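Local atomic coordinates of porin (Acinetobacter baumannii AB307-0294, PDB entry 5DL7), a protein that probably acts as an outer-membrane porin, a beta-barrel channel through which small solutes, perhaps vanillate, enter the bacterial cell. Residues A[30-35]-A[406-411]; A[124-129]-A[143-148]; A[276-281]-A[324-329]. All blocks are in the same frame, centred on the assembly; numbering follows the deposited sequence.

Contact 1 (A[30-35]-A[406-411]); sequences FYFDRD and ANETRL. With CA (calcium ion), chain D; C8E ((hydroxyethyloxy)tri(ethyloxy)octane), chain K.
Arg34 and Glu408 lie side by side on two antiparallel strands and are joined by a salt bridge, Arg34 NE to Glu408 OE1 at 2.7 Å. The oxygen sits close to the guanidinium plane, yet the nitrogen meets the carboxylate from well above that group's own plane, 58° out of it. NH2 of Arg34 adds a weak bond to the same oxygen. Glu408 OE2 is gripped from within its own strand: Arg410 turns side-on and donates with both NE and NH2, the latter at 2.8 Å. One carboxylate thus holds two arginines whose NH2 atoms, in Arg34 and Arg410, come within 4.1 Å, and its negative charge would offset their repulsion. Ser309 is a further partner of OE1.

Phe32 packs among these charges. With CG anti to the backbone N (chi1 179°), CE2 of Phe32 comes to 3.7 Å from NE of Arg410, and its CZ rests over the rim of the Arg34 guanidinium face.

The face bearing Tyr31, Asp33, Asn407, Thr409 and Leu411 carries apolar and water-mediated contacts. Tyr31 CD2 touches Leu411 CD1 at 3.9 Å, while a detergent molecule lies over one face of the tyrosine ring. Water 1 links Asp33 OD2, Asn407 O and Thr409 OG1; Asp33 OD1 pairs instead with Arg47.

Backbone hydrogen bonds run both ways at Tyr31–Leu411, Asp33–Thr409 and Asp35–Asn407. At that last pair, Asp35 OD1 binds calcium at 2.2 Å, in a site that also takes in a water, Tyr36, Asp39 and Thr44.

Pairing of the first long strand, 22-36, with the last, 406-418, is the closing seam of a porin beta barrel, and its two arginines are consistent with part of the basic ladder known from channels of the OprD family.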
loop_
_atom_site.group_PDB
_atom_site.type_symbol
_atom_site.label_atom_id
_atom_site.label_comp_id
_atom_site.label_asym_id
_atom_site.label_seq_id
_atom_site.Cartn_x
_atom_site.Cartn_y
_atom_site.Cartn_z
ATOM N N PHE A 30 -9.339 10.936 9.393
ATOM C CA PHE A 30 -9.169 9.444 9.377
ATOM C C PHE A 30 -9.425 8.915 10.815
ATOM O O PHE A 30 -8.718 9.246 11.717
ATOM C CB PHE A 30 -7.792 9.202 8.916
ATOM C CG PHE A 30 -7.488 7.803 8.421
ATOM C CD1 PHE A 30 -8.073 6.617 8.973
ATOM C CD2 PHE A 30 -6.452 7.607 7.469
ATOM C CE1 PHE A 30 -7.798 5.331 8.493
ATOM C CE2 PHE A 30 -6.165 6.306 6.959
ATOM C CZ PHE A 30 -6.831 5.169 7.468
ATOM N N TYR A 31 -10.398 8.054 10.951
ATOM C CA TYR A 31 -10.583 7.307 12.203
ATOM C C TYR A 31 -10.252 5.842 11.949
ATOM O O TYR A 31 -10.705 5.292 10.906
ATOM C CB TYR A 31 -12.082 7.365 12.573
ATOM C CG TYR A 31 -12.439 6.552 13.791
ATOM C CD1 TYR A 31 -11.860 6.862 15.039
ATOM C CD2 TYR A 31 -13.218 5.402 13.706
ATOM C CE1 TYR A 31 -12.172 6.119 16.177
ATOM C CE2 TYR A 31 -13.503 4.628 14.844
ATOM C CZ TYR A 31 -12.983 5.032 16.075
ATOM O OH TYR A 31 -13.257 4.293 17.188
ATOM N N PHE A 32 -9.470 5.257 12.830
ATOM C CA PHE A 32 -8.973 3.870 12.660
ATOM C C PHE A 32 -9.244 3.156 13.972
ATOM O O PHE A 32 -8.899 3.658 15.014
ATOM C CB PHE A 32 -7.463 3.889 12.419
ATOM C CG PHE A 32 -6.818 2.520 12.250
ATOM C CD1 PHE A 32 -6.540 1.721 13.367
ATOM C CD2 PHE A 32 -6.467 2.044 10.981
ATOM C CE1 PHE A 32 -5.973 0.478 13.239
ATOM C CE2 PHE A 32 -5.868 0.780 10.837
ATOM C CZ PHE A 32 -5.655 -0.003 11.969
ATOM N N ASP A 33 -9.960 2.048 13.869
ATOM C CA ASP A 33 -10.233 1.248 15.117
ATOM C C ASP A 33 -10.056 -0.199 14.737
ATOM O O ASP A 33 -10.986 -0.781 14.137
ATOM C CB ASP A 33 -11.674 1.486 15.485
ATOM C CG ASP A 33 -12.150 0.578 16.739
ATOM O OD1 ASP A 33 -11.259 0.380 17.623
ATOM O OD2 ASP A 33 -13.375 0.110 16.749
ATOM N N ARG A 34 -9.027 -0.866 15.231
ATOM C CA ARG A 34 -8.887 -2.305 15.037
ATOM C C ARG A 34 -9.175 -2.892 16.498
ATOM O O ARG A 34 -8.362 -2.870 17.376
ATOM C CB ARG A 34 -7.518 -2.636 14.560
ATOM C CG ARG A 34 -7.204 -4.125 14.431
ATOM C CD ARG A 34 -5.855 -4.462 13.953
ATOM N NE ARG A 34 -5.736 -4.080 12.510
ATOM C CZ ARG A 34 -4.630 -3.805 11.870
ATOM N NH1 ARG A 34 -3.444 -3.996 12.393
ATOM N NH2 ARG A 34 -4.638 -3.606 10.533
ATOM N N ASP A 35 -10.378 -3.357 16.666
ATOM C CA ASP A 35 -10.854 -3.783 18.008
ATOM C C ASP A 35 -10.639 -5.222 18.089
ATOM O O ASP A 35 -11.379 -6.100 17.573
ATOM C CB ASP A 35 -12.284 -3.418 18.149
ATOM C CG ASP A 35 -12.781 -3.704 19.566
ATOM O OD1 ASP A 35 -12.177 -4.534 20.262
ATOM O OD2 ASP A 35 -13.827 -3.040 19.806
ATOM N N ALA A 406 -9.952 -9.521 15.061
ATOM C CA ALA A 406 -10.351 -8.163 15.307
ATOM C C ALA A 406 -11.554 -7.831 14.479
ATOM O O ALA A 406 -11.766 -8.375 13.374
ATOM C CB ALA A 406 -9.199 -7.207 15.027
ATOM N N ASN A 407 -12.283 -6.845 14.904
ATOM C CA ASN A 407 -13.255 -6.170 14.070
ATOM C C ASN A 407 -12.711 -4.737 13.850
ATOM O O ASN A 407 -12.488 -3.948 14.805
ATOM C CB ASN A 407 -14.579 -6.064 14.787
ATOM C CG ASN A 407 -15.258 -7.407 14.948
ATOM O OD1 ASN A 407 -15.216 -8.247 14.127
ATOM N ND2 ASN A 407 -15.924 -7.552 15.989
ATOM N N GLU A 408 -12.385 -4.472 12.567
ATOM C CA GLU A 408 -11.590 -3.285 12.214
ATOM C C GLU A 408 -12.525 -2.335 11.437
ATOM O O GLU A 408 -13.271 -2.813 10.522
ATOM C CB GLU A 408 -10.389 -3.673 11.408
ATOM C CG GLU A 408 -9.555 -2.528 10.911
ATOM C CD GLU A 408 -8.192 -2.901 10.277
ATOM O OE1 GLU A 408 -7.698 -3.993 10.596
ATOM O OE2 GLU A 408 -7.672 -2.028 9.549
ATOM N N THR A 409 -12.516 -1.048 11.767
ATOM C CA THR A 409 -13.293 -0.056 11.087
ATOM C C THR A 409 -12.284 1.082 10.664
ATOM O O THR A 409 -11.371 1.401 11.403
ATOM C CB THR A 409 -14.257 0.613 12.112
ATOM O OG1 THR A 409 -15.184 -0.379 12.533
ATOM C CG2 THR A 409 -14.939 1.716 11.439
ATOM N N ARG A 410 -12.361 1.544 9.440
ATOM C CA ARG A 410 -11.623 2.741 9.018
ATOM C C ARG A 410 -12.678 3.674 8.398
ATOM O O ARG A 410 -13.458 3.297 7.564
ATOM C CB ARG A 410 -10.559 2.459 7.913
ATOM C CG ARG A 410 -9.494 1.491 8.355
ATOM C CD ARG A 410 -8.440 1.188 7.223
ATOM N NE ARG A 410 -7.594 0.087 7.685
ATOM C CZ ARG A 410 -6.569 -0.376 6.987
ATOM N NH1 ARG A 410 -6.231 0.191 5.864
ATOM N NH2 ARG A 410 -6.011 -1.472 7.352
ATOM N N LEU A 411 -12.700 4.941 8.842
ATOM C CA LEU A 411 -13.573 5.969 8.295
ATOM C C LEU A 411 -12.711 7.122 7.789
ATOM O O LEU A 411 -11.782 7.535 8.480
ATOM C CB LEU A 411 -14.502 6.481 9.365
ATOM C CG LEU A 411 -15.395 5.403 10.063
ATOM C CD1 LEU A 411 -16.201 6.068 11.253
ATOM C CD2 LEU A 411 -16.283 4.623 9.112
HETATM CA CA CA D . -11.427 -5.450 22.131
HETATM O O12 C8E K . -13.449 8.524 19.156
HETATM C C13 C8E K . -14.049 9.483 18.317
HETATM C C14 C8E K . -14.203 8.921 16.913
HETATM O O15 C8E K . -15.022 9.762 16.094
HETATM C C16 C8E K . -15.427 9.182 14.829
HETATM C C17 C8E K . -15.299 10.326 13.859
HETATM O O18 C8E K . -15.746 10.052 12.532
HETATM C C19 C8E K . -14.898 10.689 11.560
HETATM C C20 C8E K . -15.071 10.170 10.136
HETATM O O21 C8E K . -13.779 10.167 9.407
HETATM O O HOH W 1 -14.037 -1.626 14.824
HETATM O O HOH W 2 -13.475 -6.405 21.832
#

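Contact 2 (A[124-129]-A[143-148]); sequences VGDLVP and PQTYRG. With C8E ((hydroxyethyloxy)tri(ethyloxy)octane), chain J.
Asp126 and Arg147 form the polar heart of this short antiparallel pairing: their side chains run in the same direction, and NE of Arg147 donates to Asp126 OD1 at 2.9 Å in a fairly straight bond. The nitrogen approaches from 38° above the carboxylate plane, and the two flat groups are turned by 59° against each other. The carboxylate has more partners. Tyr177 OH is bonded to OD1 and also to Thr145 OG1, and the amide of Ile111 is bonded to OD2, so both oxygens of this buried aspartate are satisfied and its rotation is fixed from several directions.

Backbone bonds form two reciprocal pairs. Gly125 N reaches Gly148 O at 2.8 Å, and Gly148 N returns a bond to Gly125 O. One step further, Leu127 and Tyr146 repeat the exchange, with Leu127 N only 2.7 Å from Tyr146 O. Both glycines stand where the chain turns a corner, and Gly125 adopts backbone angles that are accessible essentially to glycine alone.

Van der Waals contacts flank the paired strands. Leu127 CD1 packs 3.7 Å from Gly148 C. Pro129 crosses Tyr146 at about a right angle, its CG 3.9 Å from CD1 of the ring; Ile134 touches both residues. CG2 of Val128 also meets CG2 of Thr145 at 3.9 Å.

A detergent molecule runs past the glycine corner, its C16 3.7 Å from CD of Arg147.

The chemistry implies a bend secured in two ways: paired glycines let strands 120-124 and 149-153 give way to strands 126-131 and 145-147, while an ion pair whose aspartate is bonded several times over, together with the flanking contacts, holds the departing strands together. This is consistent with a porin loop folded inward from the barrel wall.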
loop_
_atom_site.group_PDB
_atom_site.type_symbol
_atom_site.label_atom_id
_atom_site.label_comp_id
_atom_site.label_asym_id
_atom_site.label_seq_id
_atom_site.Cartn_x
_atom_site.Cartn_y
_atom_site.Cartn_z
ATOM N N VAL A 124 16.088 13.586 -7.565
ATOM C CA VAL A 124 16.991 13.404 -6.478
ATOM C C VAL A 124 16.310 14.026 -5.255
ATOM O O VAL A 124 15.908 15.209 -5.304
ATOM C CB VAL A 124 18.331 14.113 -6.772
ATOM C CG1 VAL A 124 19.193 13.964 -5.496
ATOM C CG2 VAL A 124 19.008 13.479 -7.983
ATOM N N GLY A 125 16.215 13.271 -4.200
ATOM C CA GLY A 125 15.641 13.783 -2.938
ATOM C C GLY A 125 14.638 12.888 -2.384
ATOM O O GLY A 125 14.824 11.675 -2.261
ATOM N N ASP A 126 13.498 13.469 -1.999
ATOM C CA ASP A 126 12.427 12.775 -1.369
ATOM C C ASP A 126 11.539 12.141 -2.493
ATOM O O ASP A 126 11.370 12.853 -3.474
ATOM C CB ASP A 126 11.591 13.678 -0.522
ATOM C CG ASP A 126 12.474 14.193 0.937
ATOM O OD1 ASP A 126 12.789 13.289 1.962
ATOM O OD2 ASP A 126 12.875 15.434 0.956
ATOM N N LEU A 127 11.224 10.871 -2.325
ATOM C CA LEU A 127 10.559 10.082 -3.403
ATOM C C LEU A 127 9.377 9.332 -2.842
ATOM O O LEU A 127 9.380 8.852 -1.683
ATOM C CB LEU A 127 11.564 9.125 -4.028
ATOM C CG LEU A 127 12.776 9.809 -4.558
ATOM C CD1 LEU A 127 13.863 8.714 -4.906
ATOM C CD2 LEU A 127 12.444 10.584 -5.832
ATOM N N VAL A 128 8.348 9.054 -3.720
ATOM C CA VAL A 128 7.182 8.233 -3.289
ATOM C C VAL A 128 7.057 7.084 -4.347
ATOM O O VAL A 128 6.406 7.201 -5.373
ATOM C CB VAL A 128 5.888 9.099 -3.327
ATOM C CG1 VAL A 128 4.703 8.282 -2.830
ATOM C CG2 VAL A 128 6.092 10.368 -2.455
ATOM N N PRO A 129 7.866 6.058 -4.209
ATOM C CA PRO A 129 7.907 4.920 -5.195
ATOM C C PRO A 129 6.605 4.196 -5.226
ATOM O O PRO A 129 5.918 4.133 -4.216
ATOM C CB PRO A 129 9.042 4.060 -4.688
ATOM C CG PRO A 129 9.813 4.917 -3.607
ATOM C CD PRO A 129 8.816 5.871 -3.080
ATOM N N PRO A 143 1.794 9.543 3.258
ATOM C CA PRO A 143 2.545 8.523 2.518
ATOM C C PRO A 143 3.904 8.261 3.156
ATOM O O PRO A 143 4.515 9.177 3.627
ATOM C CB PRO A 143 2.802 9.220 1.134
ATOM C CG PRO A 143 2.601 10.621 1.299
ATOM C CD PRO A 143 1.599 10.776 2.478
ATOM N N GLN A 144 4.324 7.033 3.147
ATOM C CA GLN A 144 5.742 6.637 3.291
ATOM C C GLN A 144 6.561 7.282 2.211
ATOM O O GLN A 144 6.137 7.347 1.038
ATOM C CB GLN A 144 5.780 5.155 3.283
ATOM C CG GLN A 144 7.066 4.549 3.586
ATOM C CD GLN A 144 6.988 3.028 3.275
ATOM O OE1 GLN A 144 6.372 2.638 2.255
ATOM N NE2 GLN A 144 7.658 2.239 4.025
ATOM N N THR A 145 7.763 7.804 2.595
ATOM C CA THR A 145 8.628 8.331 1.603
ATOM C C THR A 145 10.041 7.737 1.760
ATOM O O THR A 145 10.400 7.244 2.786
ATOM C CB THR A 145 8.718 9.883 1.479
ATOM O OG1 THR A 145 9.350 10.469 2.615
ATOM C CG2 THR A 145 7.280 10.530 1.279
ATOM N N TYR A 146 10.800 7.863 0.686
ATOM C CA TYR A 146 12.241 7.379 0.670
ATOM C C TYR A 146 13.122 8.487 0.163
ATOM O O TYR A 146 12.675 9.354 -0.576
ATOM C CB TYR A 146 12.371 6.134 -0.249
ATOM C CG TYR A 146 11.807 4.936 0.321
ATOM C CD1 TYR A 146 10.481 4.605 0.181
ATOM C CD2 TYR A 146 12.604 4.018 0.982
ATOM C CE1 TYR A 146 9.910 3.473 0.729
ATOM C CE2 TYR A 146 12.094 2.850 1.494
ATOM C CZ TYR A 146 10.692 2.549 1.362
ATOM O OH TYR A 146 10.269 1.355 1.881
ATOM N N ARG A 147 14.416 8.490 0.531
ATOM C CA ARG A 147 15.359 9.446 0.063
ATOM C C ARG A 147 16.381 8.801 -0.773
ATOM O O ARG A 147 16.835 7.757 -0.414
ATOM C CB ARG A 147 16.119 10.077 1.292
ATOM C CG ARG A 147 16.049 11.486 1.198
ATOM C CD ARG A 147 16.540 12.157 2.540
ATOM N NE ARG A 147 15.526 13.098 3.029
ATOM C CZ ARG A 147 15.744 13.808 4.147
ATOM N NH1 ARG A 147 16.803 13.474 4.902
ATOM N NH2 ARG A 147 14.872 14.714 4.539
ATOM N N GLY A 148 16.572 9.337 -1.969
ATOM C CA GLY A 148 17.564 8.788 -2.930
ATOM C C GLY A 148 17.410 9.388 -4.286
ATOM O O GLY A 148 17.141 10.608 -4.445
HETATM C C10 C8E J . 21.486 9.184 -2.519
HETATM C C11 C8E J . 20.808 10.187 -1.548
HETATM O O12 C8E J . 20.635 11.475 -2.172
HETATM C C13 C8E J . 19.472 12.316 -1.831
HETATM C C14 C8E J . 19.391 13.028 -0.444
HETATM O O15 C8E J . 18.246 13.933 -0.541
HETATM C C16 C8E J . 17.817 14.884 0.423
HETATM C C17 C8E J . 16.596 15.759 0.006
HETATM O O18 C8E J . 17.205 16.354 -1.139
HETATM C C19 C8E J . 16.413 17.222 -1.890
HETATM C C20 C8E J . 17.381 17.512 -3.050
HETATM O O21 C8E J . 16.872 18.635 -3.723
#

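Contact 3 (A[276-281]-A[324-329]). With C8E ((hydroxyethyloxy)tri(ethyloxy)octane), chain F; C8E ((hydroxyethyloxy)tri(ethyloxy)octane), chain I; C8E ((hydroxyethyloxy)tri(ethyloxy)octane), chain H.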
loop_
_atom_site.group_PDB
_atom_site.type_symbol
_atom_site.label_atom_id
_atom_site.label_comp_id
_atom_site.label_asym_id
_atom_site.label_seq_id
_atom_site.Cartn_x
_atom_site.Cartn_y
_atom_site.Cartn_z
ATOM N N GLN A 276 -22.163 -4.208 -16.888
ATOM C CA GLN A 276 -23.183 -3.231 -16.501
ATOM C C GLN A 276 -22.867 -2.676 -15.008
ATOM O O GLN A 276 -23.782 -2.537 -14.141
ATOM C CB GLN A 276 -24.539 -3.870 -16.503
ATOM C CG GLN A 276 -25.004 -4.234 -17.890
ATOM C CD GLN A 276 -26.449 -4.487 -18.000
ATOM O OE1 GLN A 276 -27.184 -4.407 -17.040
ATOM N NE2 GLN A 276 -26.908 -4.776 -19.230
ATOM N N ASN A 277 -21.652 -2.334 -14.804
ATOM C CA ASN A 277 -21.108 -1.631 -13.599
ATOM C C ASN A 277 -21.011 -2.560 -12.387
ATOM O O ASN A 277 -20.497 -2.172 -11.378
ATOM C CB ASN A 277 -22.056 -0.494 -13.343
ATOM C CG ASN A 277 -21.862 0.612 -14.395
ATOM O OD1 ASN A 277 -20.760 0.852 -14.759
ATOM N ND2 ASN A 277 -22.786 1.342 -14.567
ATOM N N HIS A 278 -21.314 -3.836 -12.611
ATOM C CA HIS A 278 -20.961 -4.908 -11.696
ATOM C C HIS A 278 -19.607 -5.518 -11.992
ATOM O O HIS A 278 -19.342 -5.736 -13.154
ATOM C CB HIS A 278 -21.976 -6.110 -11.664
ATOM C CG HIS A 278 -23.382 -5.722 -11.485
ATOM N ND1 HIS A 278 -23.968 -5.576 -10.255
ATOM C CD2 HIS A 278 -24.354 -5.416 -12.396
ATOM C CE1 HIS A 278 -25.215 -5.189 -10.407
ATOM N NE2 HIS A 278 -25.490 -5.055 -11.703
ATOM N N THR A 279 -18.878 -5.932 -10.983
ATOM C CA THR A 279 -17.684 -6.720 -11.140
ATOM C C THR A 279 -17.755 -7.880 -10.122
ATOM O O THR A 279 -17.741 -7.633 -8.940
ATOM C CB THR A 279 -16.356 -5.920 -11.077
ATOM O OG1 THR A 279 -16.452 -4.680 -11.820
ATOM C CG2 THR A 279 -15.215 -6.701 -11.434
ATOM N N VAL A 280 -17.567 -9.095 -10.635
ATOM C CA VAL A 280 -17.396 -10.258 -9.755
ATOM C C VAL A 280 -16.039 -10.797 -9.963
ATOM O O VAL A 280 -15.661 -11.141 -11.111
ATOM C CB VAL A 280 -18.482 -11.352 -9.914
ATOM C CG1 VAL A 280 -18.166 -12.562 -9.005
ATOM C CG2 VAL A 280 -19.806 -10.805 -9.534
ATOM N N SER A 281 -15.273 -11.055 -8.881
ATOM C CA SER A 281 -13.923 -11.532 -9.105
ATOM C C SER A 281 -13.563 -12.726 -8.197
ATOM O O SER A 281 -14.175 -12.895 -7.096
ATOM C CB SER A 281 -12.877 -10.475 -8.821
ATOM O OG SER A 281 -13.138 -9.245 -9.565
ATOM N N TYR A 324 -17.033 -8.756 -4.817
ATOM C CA TYR A 324 -18.164 -8.149 -5.543
ATOM C C TYR A 324 -18.100 -6.670 -5.419
ATOM O O TYR A 324 -17.897 -6.137 -4.379
ATOM C CB TYR A 324 -19.532 -8.639 -5.015
ATOM C CG TYR A 324 -20.646 -7.892 -5.714
ATOM C CD1 TYR A 324 -20.975 -8.080 -7.037
ATOM C CD2 TYR A 324 -21.299 -6.852 -5.092
ATOM C CE1 TYR A 324 -21.978 -7.320 -7.684
ATOM C CE2 TYR A 324 -22.251 -6.109 -5.716
ATOM C CZ TYR A 324 -22.609 -6.351 -7.016
ATOM O OH TYR A 324 -23.587 -5.501 -7.551
ATOM N N GLU A 325 -18.235 -5.967 -6.536
ATOM C CA GLU A 325 -18.295 -4.507 -6.538
ATOM C C GLU A 325 -19.375 -3.989 -7.524
ATOM O O GLU A 325 -19.604 -4.580 -8.548
ATOM C CB GLU A 325 -16.926 -3.732 -6.816
ATOM C CG GLU A 325 -16.212 -4.227 -7.865
ATOM C CD GLU A 325 -14.610 -4.218 -7.596
ATOM O OE1 GLU A 325 -14.098 -3.127 -7.182
ATOM O OE2 GLU A 325 -13.975 -5.248 -8.055
ATOM N N TYR A 326 -19.835 -2.844 -7.131
ATOM C CA TYR A 326 -20.802 -2.061 -8.003
ATOM C C TYR A 326 -20.423 -0.615 -7.996
ATOM O O TYR A 326 -20.082 0.031 -6.965
ATOM C CB TYR A 326 -22.272 -2.259 -7.483
ATOM C CG TYR A 326 -23.252 -1.697 -8.495
ATOM C CD1 TYR A 326 -23.478 -2.415 -9.668
ATOM C CD2 TYR A 326 -23.966 -0.558 -8.240
ATOM C CE1 TYR A 326 -24.380 -1.909 -10.611
ATOM C CE2 TYR A 326 -24.929 -0.061 -9.137
ATOM C CZ TYR A 326 -25.070 -0.756 -10.334
ATOM O OH TYR A 326 -25.996 -0.378 -11.333
ATOM N N ASP A 327 -20.393 -0.080 -9.208
ATOM C CA ASP A 327 -20.274 1.360 -9.417
ATOM C C ASP A 327 -21.644 1.930 -9.764
ATOM O O ASP A 327 -22.286 1.588 -10.736
ATOM C CB ASP A 327 -19.286 1.594 -10.549
ATOM C CG ASP A 327 -19.121 3.027 -10.911
ATOM O OD1 ASP A 327 -19.847 3.999 -10.600
ATOM O OD2 ASP A 327 -18.075 3.178 -11.656
ATOM N N PHE A 328 -22.043 2.831 -8.921
ATOM C CA PHE A 328 -23.394 3.403 -8.980
ATOM C C PHE A 328 -23.579 4.624 -9.926
ATOM O O PHE A 328 -24.601 5.366 -9.875
ATOM C CB PHE A 328 -23.839 3.852 -7.571
ATOM C CG PHE A 328 -24.185 2.798 -6.605
ATOM C CD1 PHE A 328 -23.192 2.205 -5.841
ATOM C CD2 PHE A 328 -25.490 2.255 -6.517
ATOM C CE1 PHE A 328 -23.494 1.228 -4.929
ATOM C CE2 PHE A 328 -25.756 1.213 -5.528
ATOM C CZ PHE A 328 -24.782 0.745 -4.758
ATOM N N LYS A 329 -22.687 4.767 -10.901
ATOM C CA LYS A 329 -22.675 5.898 -11.838
ATOM C C LYS A 329 -23.983 6.096 -12.529
ATOM O O LYS A 329 -24.353 7.264 -12.771
ATOM C CB LYS A 329 -21.487 5.625 -12.801
ATOM C CG LYS A 329 -21.372 6.712 -13.913
ATOM C CD LYS A 329 -19.958 6.808 -14.553
ATOM C CE LYS A 329 -19.299 5.419 -14.613
ATOM N NZ LYS A 329 -20.261 4.442 -15.259
HETATM C C1 C8E F . -27.354 4.297 -0.586
HETATM C C2 C8E F . -27.135 2.883 -1.125
HETATM C C3 C8E F . -25.963 2.108 -0.471
HETATM C C4 C8E F . -25.979 0.679 -1.031
HETATM C C5 C8E F . -24.912 -0.276 -0.556
HETATM C C6 C8E F . -25.189 -1.718 -0.798
HETATM C C7 C8E F . -25.010 -2.034 -2.216
HETATM C C8 C8E F . -25.125 -3.452 -2.406
HETATM O O9 C8E F . -24.998 -3.120 -3.766
HETATM C C10 C8E F . -25.162 -3.761 -5.016
HETATM C C11 C8E F . -26.094 -2.796 -5.632
HETATM O O12 C8E F . -26.504 -2.939 -7.017
HETATM C C13 C8E F . -27.885 -3.384 -7.313
HETATM C C14 C8E F . -28.400 -2.889 -8.672
HETATM O O15 C8E F . -28.746 -3.929 -9.658
HETATM C C16 C8E F . -28.835 -3.445 -11.019
HETATM C C17 C8E F . -28.939 -4.584 -12.071
HETATM O O18 C8E F . -27.889 -4.901 -13.022
HETATM C C19 C8E F . -27.440 -3.854 -13.944
HETATM C C20 C8E F . -27.170 -2.513 -13.219
HETATM O O21 C8E F . -26.158 -1.584 -13.610
HETATM C C1 C8E I . -27.314 -17.109 -8.033
HETATM C C2 C8E I . -26.311 -16.189 -7.382
HETATM C C3 C8E I . -26.686 -16.007 -5.918
HETATM C C4 C8E I . -25.588 -15.320 -5.121
HETATM C C5 C8E I . -26.048 -13.949 -4.658
HETATM C C6 C8E I . -25.040 -12.934 -4.322
HETATM C C7 C8E I . -25.399 -11.599 -4.871
HETATM C C8 C8E I . -24.325 -10.565 -4.570
HETATM O O9 C8E I . -24.315 -9.740 -5.756
HETATM C C10 C8E I . -25.420 -8.848 -5.708
HETATM C C11 C8E I . -25.670 -8.356 -7.064
HETATM O O12 C8E I . -26.861 -7.526 -7.290
HETATM C C13 C8E I . -27.012 -7.758 -8.768
HETATM C C14 C8E I . -28.044 -7.075 -9.666
HETATM O O15 C8E I . -28.459 -7.976 -10.808
HETATM C C1 C8E H . -18.379 -11.306 0.317
HETATM C C2 C8E H . -18.204 -11.606 -1.109
HETATM C C3 C8E H . -19.537 -11.722 -1.744
HETATM C C4 C8E H . -19.405 -12.355 -3.090
HETATM C C5 C8E H . -20.535 -12.216 -4.042
HETATM C C6 C8E H . -20.875 -13.349 -4.992
HETATM C C7 C8E H . -21.436 -12.841 -6.329
HETATM C C8 C8E H . -22.278 -13.782 -7.242
HETATM O O9 C8E H . -22.688 -12.957 -8.371
HETATM C C10 C8E H . -23.591 -13.397 -9.396
HETATM C C11 C8E H . -24.402 -12.201 -9.946
HETATM O O12 C8E H . -23.637 -10.959 -9.992
HETATM C C13 C8E H . -24.274 -9.819 -10.600
HETATM C C14 C8E H . -24.309 -9.941 -12.127
HETATM O O15 C8E H . -24.968 -8.817 -12.697
HETATM C C16 C8E H . -26.072 -9.127 -13.605
HETATM O O HOH W 3 -14.869 -7.660 -8.152
#
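Thr279 and Glu325 share water 3, which bonds to Thr279 O, to Ser281 OG and, at 2.6 Å, to Glu325 OE2. CG of Glu325 sits between its backbone N and carbonyl carbon (chi1 46°), which lays it alongside Thr279 CB at 3.6 Å. OE2 is also paired with Arg323, so two groups fix the carboxylate.

On the face bearing His278, Val280, Tyr324 and Tyr326, the histidine lies between two tyrosines. Its ND1 and Tyr324 OH are hydrogen-bonded at 2.7 Å, and the two rings meet rim to rim. CD1 of Tyr326 comes over one imidazole face, 3.3 Å from ND1 of His278, with the ring planes 44° apart. O15 of the chain H detergent lies over the opposite face, toward the rim, and NE2 of His278 donates to O18 of another detergent molecule (chain F) at 2.7 Å. Val280 CG2 closes the row at the edge of the Tyr324 ring.

The backbones are joined by a reciprocal pair of bonds between Thr279 and Glu325, and by Asp327 N to Asn277 O at 3.0 Å. Beyond that pairing, Asp327 OD1 accepts from Lys329 N, an Asx turn.

Such neighbouring antiparallel strands, with tyrosines and histidine turned toward detergent, belong to the wall of a membrane beta barrel and recall the aromatic girdle of porins.

Overall arrangement
All three contacts join antiparallel strands of the barrel or of the chain folded off it. Contact 1, whose segments stand 371 residues apart, closes the ring; contacts 2 and 3 follow one another inside that span. Centres lie about 28 Å apart for contacts 1 and 2, about 25 Å for contacts 1 and 3, and about 35 Å for contacts 2 and 3, which are on opposite sides of the chain's centre. None touches another. The connection between strands 278-288 and 318-327, the pair of contact 3, reaches the others: Leu296 and Thr299 touch contact 2, and Ser309 bonds to contact 1. The barrel wall and the strands of contact 2, which probably fold inward, are thereby tied together.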